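Local coordinates for Sel1 repeat family protein (Pseudomonas aeruginosa, PDB 6LCH) that probably serves as an immunity protein that protects Pseudomonas aeruginosa against its own type VI secretion effector PldB, at residues D15-L20 / D95-F100; D21-A26 / A54-W59; A168-G173 / V188-S193. All blocks are in the same frame, centred on the assembly; numbering follows the deposited sequence.

Interaction 1: D15-L20 / D95-F100; sequences DHLPPL and DVPQGF
Leu17 lies almost level with Val96, their CA atoms 5.8 Å apart, and its side chain reaches the 95-100 segment through one methyl. CB leaves the backbone without heading straight across; chi1 of -74° sets CG anti to the carbonyl carbon. There the branch divides. Leu17 CD2 crosses obliquely to Pro97 CD at 3.7 Å and also meets Val96 CG1 at 4.1 Å, whereas CD1 turns to Trp59 of helix 59-70. Val96 CG1 lies against both Leu17 CD2 and Trp59, while Val96 CG2, beside the backbone N, meets Pro18 CD at 3.7 Å, the two side chains crossing at about a right angle. Asp95 and Val96 lie in the turn joining helix 81-93 to helix 97-107 in this Sel1-repeat solenoid. Asp95, with phi of 59°, is the C-prime residue of a Schellman motif that ends helix 81-93, with Asp95 N and Val96 N bonded back into its last turn. Non-helical segment 15-20 runs past this turn, packing by apolar contact. Near its start His16 O sits 3.6 Å from Pro97 CD, and the Pro97 ring also touches Leu130, as does the His16 side chain.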
ATOM      1  N   ASP A  15     -14.064  -3.512  -8.684  1.00 20.03           N
ATOM      2  CA  ASP A  15     -14.997  -4.128  -9.619  1.00 21.22           C
ATOM      3  C   ASP A  15     -15.239  -5.608  -9.351  1.00 24.30           C
ATOM      4  O   ASP A  15     -16.288  -6.126  -9.748  1.00 28.20           O
ATOM      5  CB  ASP A  15     -14.493  -3.974 -11.060  1.00 21.91           C
ATOM      6  CG  ASP A  15     -14.619  -2.556 -11.577  1.00 23.50           C
ATOM      7  OD1 ASP A  15     -14.938  -1.653 -10.778  1.00 28.25           O
ATOM      8  OD2 ASP A  15     -14.400  -2.349 -12.790  1.00 27.56           O
ATOM      9  N   HIS A  16     -14.298  -6.299  -8.702  1.00 22.09           N
ATOM     10  CA  HIS A  16     -14.426  -7.732  -8.456  1.00 17.90           C
ATOM     11  C   HIS A  16     -14.402  -8.039  -6.961  1.00 21.93           C
ATOM     12  O   HIS A  16     -13.660  -8.921  -6.514  1.00 18.45           O
ATOM     13  CB  HIS A  16     -13.307  -8.501  -9.160  1.00 21.21           C
ATOM     14  CG  HIS A  16     -12.757  -7.807 -10.367  1.00 25.33           C
ATOM     15  ND1 HIS A  16     -13.551  -7.385 -11.412  1.00 30.19           N
ATOM     16  CD2 HIS A  16     -11.489  -7.462 -10.695  1.00 22.74           C
ATOM     17  CE1 HIS A  16     -12.795  -6.813 -12.334  1.00 26.51           C
ATOM     18  NE2 HIS A  16     -11.540  -6.848 -11.923  1.00 24.77           N
ATOM     19  N   LEU A  17     -15.193  -7.297  -6.174  1.00 18.09           N
ATOM     20  CA  LEU A  17     -15.294  -7.519  -4.740  1.00 15.57           C
ATOM     21  C   LEU A  17     -16.699  -7.990  -4.377  1.00 21.41           C
ATOM     22  O   LEU A  17     -17.682  -7.562  -4.989  1.00 20.47           O
ATOM     23  CB  LEU A  17     -14.976  -6.251  -3.935  1.00 15.96           C
ATOM     24  CG  LEU A  17     -13.515  -5.796  -3.826  1.00 13.74           C
ATOM     25  CD1 LEU A  17     -13.392  -4.513  -3.010  1.00 16.49           C
ATOM     26  CD2 LEU A  17     -12.619  -6.894  -3.274  1.00 10.54           C
ATOM     27  N   PRO A  18     -16.824  -8.866  -3.385  1.00 19.42           N
ATOM     28  CA  PRO A  18     -18.148  -9.316  -2.951  1.00 21.05           C
ATOM     29  C   PRO A  18     -18.860  -8.220  -2.179  1.00 21.65           C
ATOM     30  O   PRO A  18     -18.227  -7.234  -1.772  1.00 23.74           O
ATOM     31  CB  PRO A  18     -17.826 -10.521  -2.054  1.00 20.38           C
ATOM     32  CG  PRO A  18     -16.477 -10.213  -1.507  1.00 14.14           C
ATOM     33  CD  PRO A  18     -15.742  -9.487  -2.600  1.00 16.94           C
ATOM     34  N   PRO A  19     -20.173  -8.337  -1.967  1.00 22.13           N
ATOM     35  CA  PRO A  19     -20.889  -7.286  -1.234  1.00 24.66           C
ATOM     36  C   PRO A  19     -20.401  -7.174   0.204  1.00 18.89           C
ATOM     37  O   PRO A  19     -20.082  -8.173   0.851  1.00 22.41           O
ATOM     38  CB  PRO A  19     -22.354  -7.739  -1.303  1.00 25.36           C
ATOM     39  CG  PRO A  19     -22.289  -9.209  -1.579  1.00 30.12           C
ATOM     40  CD  PRO A  19     -21.084  -9.389  -2.450  1.00 22.90           C
ATOM     41  N   LEU A  20     -20.336  -5.938   0.696  1.00 19.39           N
ATOM     42  CA  LEU A  20     -19.862  -5.664   2.050  1.00 15.44           C
ATOM     43  C   LEU A  20     -21.036  -5.782   3.013  1.00 14.68           C
ATOM     44  O   LEU A  20     -21.983  -4.991   2.948  1.00 15.03           O
ATOM     45  CB  LEU A  20     -19.230  -4.278   2.134  1.00 18.30           C
ATOM     46  CG  LEU A  20     -18.400  -4.012   3.393  1.00 15.02           C
ATOM     47  CD1 LEU A  20     -16.979  -4.522   3.210  1.00 11.41           C
ATOM     48  CD2 LEU A  20     -18.404  -2.527   3.751  1.00 13.69           C
ATOM     49  N   ASP A  95     -13.178 -14.983  -4.499  1.00  4.08           N
ATOM     50  CA  ASP A  95     -12.473 -14.329  -5.603  1.00  4.77           C
ATOM     51  C   ASP A  95     -12.026 -12.913  -5.237  1.00  4.79           C
ATOM     52  O   ASP A  95     -12.013 -12.011  -6.079  1.00  3.65           O
ATOM     53  CB  ASP A  95     -13.322 -14.316  -6.877  1.00  6.49           C
ATOM     54  CG  ASP A  95     -12.480 -14.444  -8.130  1.00  5.59           C
ATOM     55  OD1 ASP A  95     -12.818 -13.811  -9.151  1.00  7.21           O
ATOM     56  OD2 ASP A  95     -11.466 -15.169  -8.082  1.00  7.69           O
ATOM     57  N   VAL A  96     -11.643 -12.719  -3.979  1.00  2.10           N
ATOM     58  CA  VAL A  96     -11.163 -11.419  -3.517  1.00  3.70           C
ATOM     59  C   VAL A  96      -9.731 -11.235  -4.012  1.00  2.22           C
ATOM     60  O   VAL A  96      -8.868 -12.075  -3.725  1.00  2.82           O
ATOM     61  CB  VAL A  96     -11.249 -11.296  -1.987  1.00  2.04           C
ATOM     62  CG1 VAL A  96     -10.623  -9.991  -1.537  1.00  2.57           C
ATOM     63  CG2 VAL A  96     -12.697 -11.369  -1.529  1.00  2.38           C
ATOM     64  N   PRO A  97      -9.439 -10.173  -4.768  1.00  2.23           N
ATOM     65  CA  PRO A  97      -8.088 -10.038  -5.344  1.00  2.75           C
ATOM     66  C   PRO A  97      -6.986  -9.990  -4.300  1.00  2.25           C
ATOM     67  O   PRO A  97      -5.909 -10.556  -4.524  1.00  1.33           O
ATOM     68  CB  PRO A  97      -8.180  -8.732  -6.144  1.00  3.74           C
ATOM     69  CG  PRO A  97      -9.644  -8.545  -6.413  1.00  5.99           C
ATOM     70  CD  PRO A  97     -10.352  -9.112  -5.223  1.00  4.70           C
ATOM     71  N   GLN A  98      -7.228  -9.342  -3.158  1.00  0.42           N
ATOM     72  CA  GLN A  98      -6.228  -9.331  -2.093  1.00  2.63           C
ATOM     73  C   GLN A  98      -5.961 -10.735  -1.559  1.00  3.10           C
ATOM     74  O   GLN A  98      -4.861 -11.013  -1.068  1.00  4.05           O
ATOM     75  CB  GLN A  98      -6.677  -8.400  -0.960  1.00  2.93           C
ATOM     76  CG  GLN A  98      -5.611  -8.143   0.110  1.00  3.57           C
ATOM     77  CD  GLN A  98      -4.454  -7.300  -0.398  1.00  3.64           C
ATOM     78  OE1 GLN A  98      -4.641  -6.379  -1.200  1.00  2.81           O
ATOM     79  NE2 GLN A  98      -3.249  -7.609   0.070  1.00  4.94           N
ATOM     80  N   GLY A  99      -6.943 -11.635  -1.656  1.00  0.97           N
ATOM     81  CA  GLY A  99      -6.738 -12.995  -1.178  1.00  3.04           C
ATOM     82  C   GLY A  99      -5.646 -13.731  -1.931  1.00  2.44           C
ATOM     83  O   GLY A  99      -4.899 -14.519  -1.346  1.00  3.53           O
ATOM     84  N   PHE A 100      -5.531 -13.478  -3.237  1.00  2.38           N
ATOM     85  CA  PHE A 100      -4.469 -14.101  -4.023  1.00  2.18           C
ATOM     86  C   PHE A 100      -3.102 -13.540  -3.647  1.00  2.99           C
ATOM     87  O   PHE A 100      -2.129 -14.291  -3.497  1.00  3.57           O
ATOM     88  CB  PHE A 100      -4.740 -13.898  -5.513  1.00  2.78           C
ATOM     89  CG  PHE A 100      -5.999 -14.560  -5.995  1.00  2.69           C
ATOM     90  CD1 PHE A 100      -6.015 -15.910  -6.294  1.00  3.53           C
ATOM     91  CD2 PHE A 100      -7.169 -13.831  -6.143  1.00  2.78           C
ATOM     92  CE1 PHE A 100      -7.177 -16.528  -6.739  1.00  5.11           C
ATOM     93  CE2 PHE A 100      -8.333 -14.442  -6.591  1.00  4.44           C
ATOM     94  CZ  PHE A 100      -8.332 -15.791  -6.889  1.00  3.75           C
TER

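Interaction 2: D21-A26 / A54-W59; sequences DPQADA and AERGHW
Arg56 lies across the Gln23 side chain at about a right angle, with Gln23 OE1 over one face of its guanidinium. Gln23 OE1 is 2.9 Å from Arg56 CZ, but the amide and guanidinium planes stand 70° apart and the angles to the N-H groups are poor for hydrogen bonding. The directed bond lies at the guanidinium edge: Arg56 NE donates to Asp21 OD2 at 3.1 Å and 158°, forming a salt bridge. NE approaches from above the carboxylate plane, while the anti lone pair of Asp21 OD2 takes Ala24 N at 2.6 Å. Two donors grip one oxygen, and the N-cap of helix 22-34 is also the salt-bridge acceptor. Ala24 CB touches both Arg56 CB, at 3.8 Å, and His58 CB, at 4.0 Å. His58 NE2 donates to Asp25 OD1 at 2.6 Å, nearly in the plane of its ring, while ND1 caps Ala61 N; with both nitrogens bonded and Tyr28 stacked on it, the buried imidazole has its rotation fixed. Asp25 OD2 pairs with Arg29. Gly57, at positive phi, closes helix 43-55 with a Schellman motif before His58 N-caps helix 59-70, an interhelical turn of the kind that links helices in Sel1 and TPR-like solenoids.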
ATOM      1  N   ASP A  21     -20.975  -6.760   3.906  1.00 15.36           N
ATOM      2  CA  ASP A  21     -22.069  -6.972   4.848  1.00 13.99           C
ATOM      3  C   ASP A  21     -22.075  -5.875   5.907  1.00 11.04           C
ATOM      4  O   ASP A  21     -21.033  -5.602   6.511  1.00 13.16           O
ATOM      5  CB  ASP A  21     -21.954  -8.337   5.519  1.00 12.65           C
ATOM      6  CG  ASP A  21     -23.012  -8.544   6.585  1.00 14.04           C
ATOM      7  OD1 ASP A  21     -24.181  -8.788   6.214  1.00 12.71           O
ATOM      8  OD2 ASP A  21     -22.681  -8.447   7.788  1.00 10.29           O
ATOM      9  N   PRO A  22     -23.213  -5.218   6.149  1.00 14.36           N
ATOM     10  CA  PRO A  22     -23.241  -4.160   7.183  1.00 12.65           C
ATOM     11  C   PRO A  22     -22.973  -4.649   8.602  1.00 11.06           C
ATOM     12  O   PRO A  22     -22.159  -4.036   9.309  1.00  9.90           O
ATOM     13  CB  PRO A  22     -24.652  -3.576   7.026  1.00 10.10           C
ATOM     14  CG  PRO A  22     -24.976  -3.805   5.578  1.00 15.10           C
ATOM     15  CD  PRO A  22     -24.374  -5.141   5.244  1.00 11.26           C
ATOM     16  N   GLN A  23     -23.644  -5.716   9.055  1.00  8.55           N
ATOM     17  CA  GLN A  23     -23.383  -6.244  10.397  1.00  8.07           C
ATOM     18  C   GLN A  23     -21.916  -6.608  10.586  1.00  8.09           C
ATOM     19  O   GLN A  23     -21.330  -6.334  11.642  1.00  6.49           O
ATOM     20  CB  GLN A  23     -24.252  -7.474  10.677  1.00  8.99           C
ATOM     21  CG  GLN A  23     -23.861  -8.177  11.986  1.00  8.10           C
ATOM     22  CD  GLN A  23     -24.617  -9.480  12.261  1.00 12.75           C
ATOM     23  OE1 GLN A  23     -24.750 -10.344  11.401  1.00  7.89           O
ATOM     24  NE2 GLN A  23     -25.165  -9.592  13.473  1.00 13.19           N
ATOM     25  N   ALA A  24     -21.314  -7.249   9.582  1.00  9.39           N
ATOM     26  CA  ALA A  24     -19.932  -7.695   9.718  1.00  7.19           C
ATOM     27  C   ALA A  24     -18.964  -6.520   9.673  1.00  7.21           C
ATOM     28  O   ALA A  24     -17.980  -6.495  10.420  1.00  6.81           O
ATOM     29  CB  ALA A  24     -19.601  -8.713   8.626  1.00  7.63           C
ATOM     30  N   ASP A  25     -19.232  -5.533   8.815  1.00  7.15           N
ATOM     31  CA  ASP A  25     -18.336  -4.388   8.703  1.00  7.86           C
ATOM     32  C   ASP A  25     -18.298  -3.578   9.992  1.00  7.38           C
ATOM     33  O   ASP A  25     -17.282  -2.943  10.296  1.00  6.44           O
ATOM     34  CB  ASP A  25     -18.758  -3.503   7.530  1.00  8.03           C
ATOM     35  CG  ASP A  25     -17.718  -2.452   7.190  1.00 10.77           C
ATOM     36  OD1 ASP A  25     -16.636  -2.822   6.688  1.00  8.02           O
ATOM     37  OD2 ASP A  25     -17.987  -1.256   7.414  1.00 11.82           O
ATOM     38  N   ALA A  26     -19.392  -3.583  10.755  1.00  7.02           N
ATOM     39  CA  ALA A  26     -19.394  -2.915  12.051  1.00  6.85           C
ATOM     40  C   ALA A  26     -18.480  -3.631  13.037  1.00  5.75           C
ATOM     41  O   ALA A  26     -17.737  -2.984  13.783  1.00  6.18           O
ATOM     42  CB  ALA A  26     -20.823  -2.831  12.593  1.00  7.77           C
ATOM     43  N   ALA A  54     -15.268 -12.274   9.782  1.00  5.98           N
ATOM     44  CA  ALA A  54     -14.711 -13.160   8.761  1.00  6.37           C
ATOM     45  C   ALA A  54     -15.668 -14.296   8.427  1.00  6.59           C
ATOM     46  O   ALA A  54     -15.768 -14.710   7.267  1.00  7.53           O
ATOM     47  CB  ALA A  54     -13.369 -13.720   9.231  1.00  6.20           C
ATOM     48  N   GLU A  55     -16.368 -14.826   9.433  1.00 10.28           N
ATOM     49  CA  GLU A  55     -17.324 -15.901   9.196  1.00 10.62           C
ATOM     50  C   GLU A  55     -18.535 -15.432   8.406  1.00 10.89           C
ATOM     51  O   GLU A  55     -19.218 -16.260   7.797  1.00 13.65           O
ATOM     52  CB  GLU A  55     -17.793 -16.517  10.517  1.00  9.83           C
ATOM     53  CG  GLU A  55     -16.695 -16.976  11.460  1.00 14.49           C
ATOM     54  CD  GLU A  55     -15.504 -17.580  10.746  1.00 18.84           C
ATOM     55  OE1 GLU A  55     -14.369 -17.132  11.015  1.00 22.15           O
ATOM     56  OE2 GLU A  55     -15.694 -18.506   9.926  1.00 25.77           O
ATOM     57  N   ARG A  56     -18.833 -14.135   8.422  1.00 10.02           N
ATOM     58  CA  ARG A  56     -19.914 -13.604   7.603  1.00  9.37           C
ATOM     59  C   ARG A  56     -19.446 -13.197   6.213  1.00  9.11           C
ATOM     60  O   ARG A  56     -20.256 -12.706   5.423  1.00  9.83           O
ATOM     61  CB  ARG A  56     -20.576 -12.409   8.299  1.00  8.12           C
ATOM     62  CG  ARG A  56     -21.507 -12.798   9.422  1.00 11.78           C
ATOM     63  CD  ARG A  56     -22.336 -11.620   9.906  1.00  9.63           C
ATOM     64  NE  ARG A  56     -23.425 -11.245   9.004  1.00 10.85           N
ATOM     65  CZ  ARG A  56     -24.594 -11.877   8.934  1.00 11.36           C
ATOM     66  NH1 ARG A  56     -24.832 -12.929   9.705  1.00 11.79           N
ATOM     67  NH2 ARG A  56     -25.526 -11.456   8.095  1.00 15.01           N
ATOM     68  N   GLY A  57     -18.166 -13.387   5.902  1.00  8.48           N
ATOM     69  CA  GLY A  57     -17.635 -13.112   4.582  1.00  8.08           C
ATOM     70  C   GLY A  57     -16.899 -11.800   4.420  1.00  6.87           C
ATOM     71  O   GLY A  57     -16.557 -11.441   3.286  1.00  6.85           O
ATOM     72  N   HIS A  58     -16.649 -11.071   5.503  1.00  3.78           N
ATOM     73  CA  HIS A  58     -15.982  -9.779   5.404  1.00  5.70           C
ATOM     74  C   HIS A  58     -14.520  -9.979   5.022  1.00  3.52           C
ATOM     75  O   HIS A  58     -13.767 -10.623   5.759  1.00  3.25           O
ATOM     76  CB  HIS A  58     -16.093  -9.030   6.730  1.00  4.25           C
ATOM     77  CG  HIS A  58     -15.874  -7.556   6.606  1.00  4.70           C
ATOM     78  ND1 HIS A  58     -14.617  -6.993   6.546  1.00  5.43           N
ATOM     79  CD2 HIS A  58     -16.753  -6.530   6.523  1.00  4.26           C
ATOM     80  CE1 HIS A  58     -14.731  -5.680   6.439  1.00  4.96           C
ATOM     81  NE2 HIS A  58     -16.016  -5.374   6.421  1.00  7.33           N
ATOM     82  N   TRP A  59     -14.108  -9.422   3.880  1.00  4.77           N
ATOM     83  CA  TRP A  59     -12.792  -9.781   3.358  1.00  4.06           C
ATOM     84  C   TRP A  59     -11.665  -8.955   3.968  1.00  4.82           C
ATOM     85  O   TRP A  59     -10.544  -9.460   4.105  1.00  4.09           O
ATOM     86  CB  TRP A  59     -12.785  -9.710   1.825  1.00  3.51           C
ATOM     87  CG  TRP A  59     -12.852  -8.345   1.223  1.00  4.50           C
ATOM     88  CD1 TRP A  59     -13.974  -7.675   0.832  1.00  4.55           C
ATOM     89  CD2 TRP A  59     -11.745  -7.489   0.916  1.00  4.56           C
ATOM     90  NE1 TRP A  59     -13.635  -6.450   0.312  1.00  6.58           N
ATOM     91  CE2 TRP A  59     -12.271  -6.311   0.352  1.00  5.64           C
ATOM     92  CE3 TRP A  59     -10.359  -7.604   1.071  1.00  4.09           C
ATOM     93  CZ2 TRP A  59     -11.459  -5.256  -0.063  1.00  6.80           C
ATOM     94  CZ3 TRP A  59      -9.555  -6.553   0.664  1.00  5.98           C
ATOM     95  CH2 TRP A  59     -10.107  -5.394   0.101  1.00  6.74           C
TER

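Interaction 3: A168-G173 / V188-S193; sequences ASYELG and VYYQVS
Backbone geometry sets the frame: helices 166-178 and 183-195 run antiparallel here, their local axes 164° apart and only 7.3 Å from each other at closest approach. Small residues make this possible. Ser169 CB meets Ser193 CB at 3.8 Å, and Gly173 N comes to 3.5 Å from Tyr189 CB; a CB on Gly173 would collide with the Tyr190 ring.

Two CH-pi contacts use tyrosine faces. Gly173 CA stands 3.9 Å from the Tyr190 centroid and 13° off the ring normal, thus almost centred on the face. Leu172 CD2 lies 3.8 Å from the Tyr189 centroid but less centrally, displaced toward CD2 and CE2 of that ring, with Leu172 CB over the same face near CG.

The aromatic pair is T-shaped. The CE1 edge of Tyr190 points at the face of Tyr170, centroids 5.3 Å apart and planes at 73°. Phe204 meets the Tyr190 ring as well.

The two serine hydroxyls are hydrogen-bonded beyond the segments: Ser169 OG bonds Gln196 OE1 and Ser193 OG bonds Ala166 O. Ser169 OG also touches Val192 CG1. Such close antiparallel packing of two successive helices, with serine against serine and a glycine against two tyrosines, is typical of the helical hairpin of a Sel1 repeat, the family to which this range belongs.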
ATOM      1  N   ALA A 168       2.246   2.686  -4.225  1.00  7.28           N
ATOM      2  CA  ALA A 168       2.569   2.675  -5.648  1.00  8.12           C
ATOM      3  C   ALA A 168       3.035   4.048  -6.109  1.00  7.84           C
ATOM      4  O   ALA A 168       3.989   4.159  -6.888  1.00  5.64           O
ATOM      5  CB  ALA A 168       1.360   2.221  -6.462  1.00  5.86           C
ATOM      6  N   SER A 169       2.365   5.105  -5.643  1.00  6.35           N
ATOM      7  CA  SER A 169       2.821   6.458  -5.934  1.00  6.35           C
ATOM      8  C   SER A 169       4.176   6.734  -5.296  1.00  6.61           C
ATOM      9  O   SER A 169       4.955   7.537  -5.821  1.00  6.66           O
ATOM     10  CB  SER A 169       1.788   7.478  -5.451  1.00  7.07           C
ATOM     11  OG  SER A 169       0.626   7.458  -6.264  1.00 11.13           O
ATOM     12  N   TYR A 170       4.470   6.087  -4.163  1.00  6.76           N
ATOM     13  CA  TYR A 170       5.803   6.184  -3.572  1.00  6.07           C
ATOM     14  C   TYR A 170       6.850   5.571  -4.494  1.00  7.23           C
ATOM     15  O   TYR A 170       7.922   6.147  -4.700  1.00  7.59           O
ATOM     16  CB  TYR A 170       5.829   5.499  -2.202  1.00  8.56           C
ATOM     17  CG  TYR A 170       7.184   5.547  -1.513  1.00  9.99           C
ATOM     18  CD1 TYR A 170       7.506   6.582  -0.645  1.00 11.11           C
ATOM     19  CD2 TYR A 170       8.135   4.558  -1.732  1.00  8.62           C
ATOM     20  CE1 TYR A 170       8.738   6.630  -0.016  1.00 10.76           C
ATOM     21  CE2 TYR A 170       9.371   4.602  -1.113  1.00 12.38           C
ATOM     22  CZ  TYR A 170       9.664   5.638  -0.255  1.00 13.84           C
ATOM     23  OH  TYR A 170      10.890   5.679   0.365  1.00 18.28           O
ATOM     24  N   GLU A 171       6.557   4.393  -5.047  1.00  7.55           N
ATOM     25  CA  GLU A 171       7.473   3.763  -5.993  1.00  7.78           C
ATOM     26  C   GLU A 171       7.637   4.599  -7.253  1.00  6.14           C
ATOM     27  O   GLU A 171       8.681   4.532  -7.909  1.00  6.24           O
ATOM     28  CB  GLU A 171       6.981   2.361  -6.350  1.00  6.47           C
ATOM     29  CG  GLU A 171       6.962   1.389  -5.185  1.00  6.11           C
ATOM     30  CD  GLU A 171       8.336   1.170  -4.578  1.00  7.74           C
ATOM     31  OE1 GLU A 171       9.291   0.897  -5.340  1.00  7.19           O
ATOM     32  OE2 GLU A 171       8.461   1.274  -3.340  1.00  7.51           O
ATOM     33  N   LEU A 172       6.619   5.382  -7.607  1.00  6.14           N
ATOM     34  CA  LEU A 172       6.752   6.332  -8.708  1.00  7.89           C
ATOM     35  C   LEU A 172       7.805   7.380  -8.388  1.00  7.69           C
ATOM     36  O   LEU A 172       8.745   7.597  -9.163  1.00  7.44           O
ATOM     37  CB  LEU A 172       5.410   7.006  -8.985  1.00  9.89           C
ATOM     38  CG  LEU A 172       4.423   6.229  -9.840  1.00 12.98           C
ATOM     39  CD1 LEU A 172       4.439   4.768  -9.464  1.00 12.62           C
ATOM     40  CD2 LEU A 172       3.063   6.834  -9.647  1.00 10.19           C
ATOM     41  N   GLY A 173       7.641   8.059  -7.251  1.00  6.53           N
ATOM     42  CA  GLY A 173       8.636   9.025  -6.824  1.00  7.02           C
ATOM     43  C   GLY A 173      10.026   8.432  -6.770  1.00  7.17           C
ATOM     44  O   GLY A 173      10.981   9.013  -7.286  1.00  8.66           O
ATOM     45  N   VAL A 188       6.614  15.432  -7.087  1.00  8.52           N
ATOM     46  CA  VAL A 188       5.179  15.445  -7.370  1.00  7.13           C
ATOM     47  C   VAL A 188       4.547  14.130  -6.934  1.00  8.40           C
ATOM     48  O   VAL A 188       3.480  14.107  -6.307  1.00 11.78           O
ATOM     49  CB  VAL A 188       4.927  15.723  -8.862  1.00  8.68           C
ATOM     50  CG1 VAL A 188       3.480  15.390  -9.234  1.00 10.86           C
ATOM     51  CG2 VAL A 188       5.249  17.171  -9.195  1.00  9.44           C
ATOM     52  N   TYR A 189       5.214  13.014  -7.237  1.00  8.58           N
ATOM     53  CA  TYR A 189       4.642  11.701  -6.967  1.00  8.74           C
ATOM     54  C   TYR A 189       4.761  11.306  -5.499  1.00  7.56           C
ATOM     55  O   TYR A 189       3.880  10.619  -4.970  1.00  6.24           O
ATOM     56  CB  TYR A 189       5.305  10.660  -7.862  1.00  7.15           C
ATOM     57  CG  TYR A 189       4.622  10.541  -9.199  1.00  8.76           C
ATOM     58  CD1 TYR A 189       5.321  10.718 -10.384  1.00  9.23           C
ATOM     59  CD2 TYR A 189       3.264  10.273  -9.272  1.00  9.88           C
ATOM     60  CE1 TYR A 189       4.682  10.608 -11.609  1.00 11.73           C
ATOM     61  CE2 TYR A 189       2.620  10.166 -10.481  1.00  9.20           C
ATOM     62  CZ  TYR A 189       3.331  10.329 -11.645  1.00 11.78           C
ATOM     63  OH  TYR A 189       2.672  10.214 -12.841  1.00 13.24           O
ATOM     64  N   TYR A 190       5.850  11.699  -4.834  1.00  5.67           N
ATOM     65  CA  TYR A 190       5.921  11.505  -3.390  1.00  7.42           C
ATOM     66  C   TYR A 190       4.784  12.241  -2.693  1.00  7.79           C
ATOM     67  O   TYR A 190       4.197  11.730  -1.731  1.00  7.11           O
ATOM     68  CB  TYR A 190       7.265  11.986  -2.846  1.00  6.48           C
ATOM     69  CG  TYR A 190       8.439  11.054  -3.071  1.00  6.09           C
ATOM     70  CD1 TYR A 190       8.458   9.772  -2.532  1.00  5.94           C
ATOM     71  CD2 TYR A 190       9.539  11.469  -3.804  1.00  6.76           C
ATOM     72  CE1 TYR A 190       9.545   8.928  -2.732  1.00  7.77           C
ATOM     73  CE2 TYR A 190      10.621  10.637  -4.012  1.00  6.24           C
ATOM     74  CZ  TYR A 190      10.625   9.373  -3.473  1.00  6.00           C
ATOM     75  OH  TYR A 190      11.713   8.557  -3.692  1.00  7.06           O
ATOM     76  N   GLN A 191       4.456  13.444  -3.172  1.00  8.55           N
ATOM     77  CA  GLN A 191       3.377  14.213  -2.559  1.00  9.80           C
ATOM     78  C   GLN A 191       2.030  13.540  -2.784  1.00  7.58           C
ATOM     79  O   GLN A 191       1.222  13.424  -1.855  1.00  5.04           O
ATOM     80  CB  GLN A 191       3.365  15.642  -3.103  1.00  8.71           C
ATOM     81  CG  GLN A 191       2.555  16.599  -2.233  1.00 11.89           C
ATOM     82  CD  GLN A 191       2.237  17.910  -2.923  1.00 10.55           C
ATOM     83  OE1 GLN A 191       2.211  17.991  -4.149  1.00 13.58           O
ATOM     84  NE2 GLN A 191       1.988  18.949  -2.131  1.00 13.90           N
ATOM     85  N   VAL A 192       1.770  13.087  -4.016  1.00  8.20           N
ATOM     86  CA  VAL A 192       0.540  12.346  -4.296  1.00  6.89           C
ATOM     87  C   VAL A 192       0.428  11.140  -3.375  1.00  7.09           C
ATOM     88  O   VAL A 192      -0.657  10.820  -2.869  1.00 10.07           O
ATOM     89  CB  VAL A 192       0.492  11.932  -5.779  1.00  6.46           C
ATOM     90  CG1 VAL A 192      -0.559  10.852  -6.003  1.00  9.03           C
ATOM     91  CG2 VAL A 192       0.220  13.135  -6.658  1.00  6.86           C
ATOM     92  N   SER A 193       1.552  10.464  -3.130  1.00  6.61           N
ATOM     93  CA  SER A 193       1.572   9.347  -2.192  1.00  7.57           C
ATOM     94  C   SER A 193       1.100   9.779  -0.810  1.00  8.84           C
ATOM     95  O   SER A 193       0.321   9.068  -0.164  1.00  8.18           O
ATOM     96  CB  SER A 193       2.981   8.760  -2.125  1.00  6.69           C
ATOM     97  OG  SER A 193       3.025   7.620  -1.286  1.00  6.62           O
TER

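Interactions 1 and 2 adjoin, their centres 13 Å apart, and along the chain interaction 2 is nested within the loop that interaction 1 closes. Segment 15-20 leads directly into helix 22-34. Two direct contacts evidence the junction: Leu20 CD1 lies 3.5 Å from His58 NE2, and Val96 CG1 lies 3.5 Å from Trp59 CE3. The N-terminal loop thus runs across two interhelical turns, the one after helix 81-93 and the one after helix 43-55. Interaction 3 follows later in sequence, on the opposite side of the chain's centre, with centres about 25 Å from interaction 1 and 32 Å from interaction 2 and no touch. Inter-turn packing at one end and hairpin packing farther along are consistent with an all-helical Sel1-type solenoid.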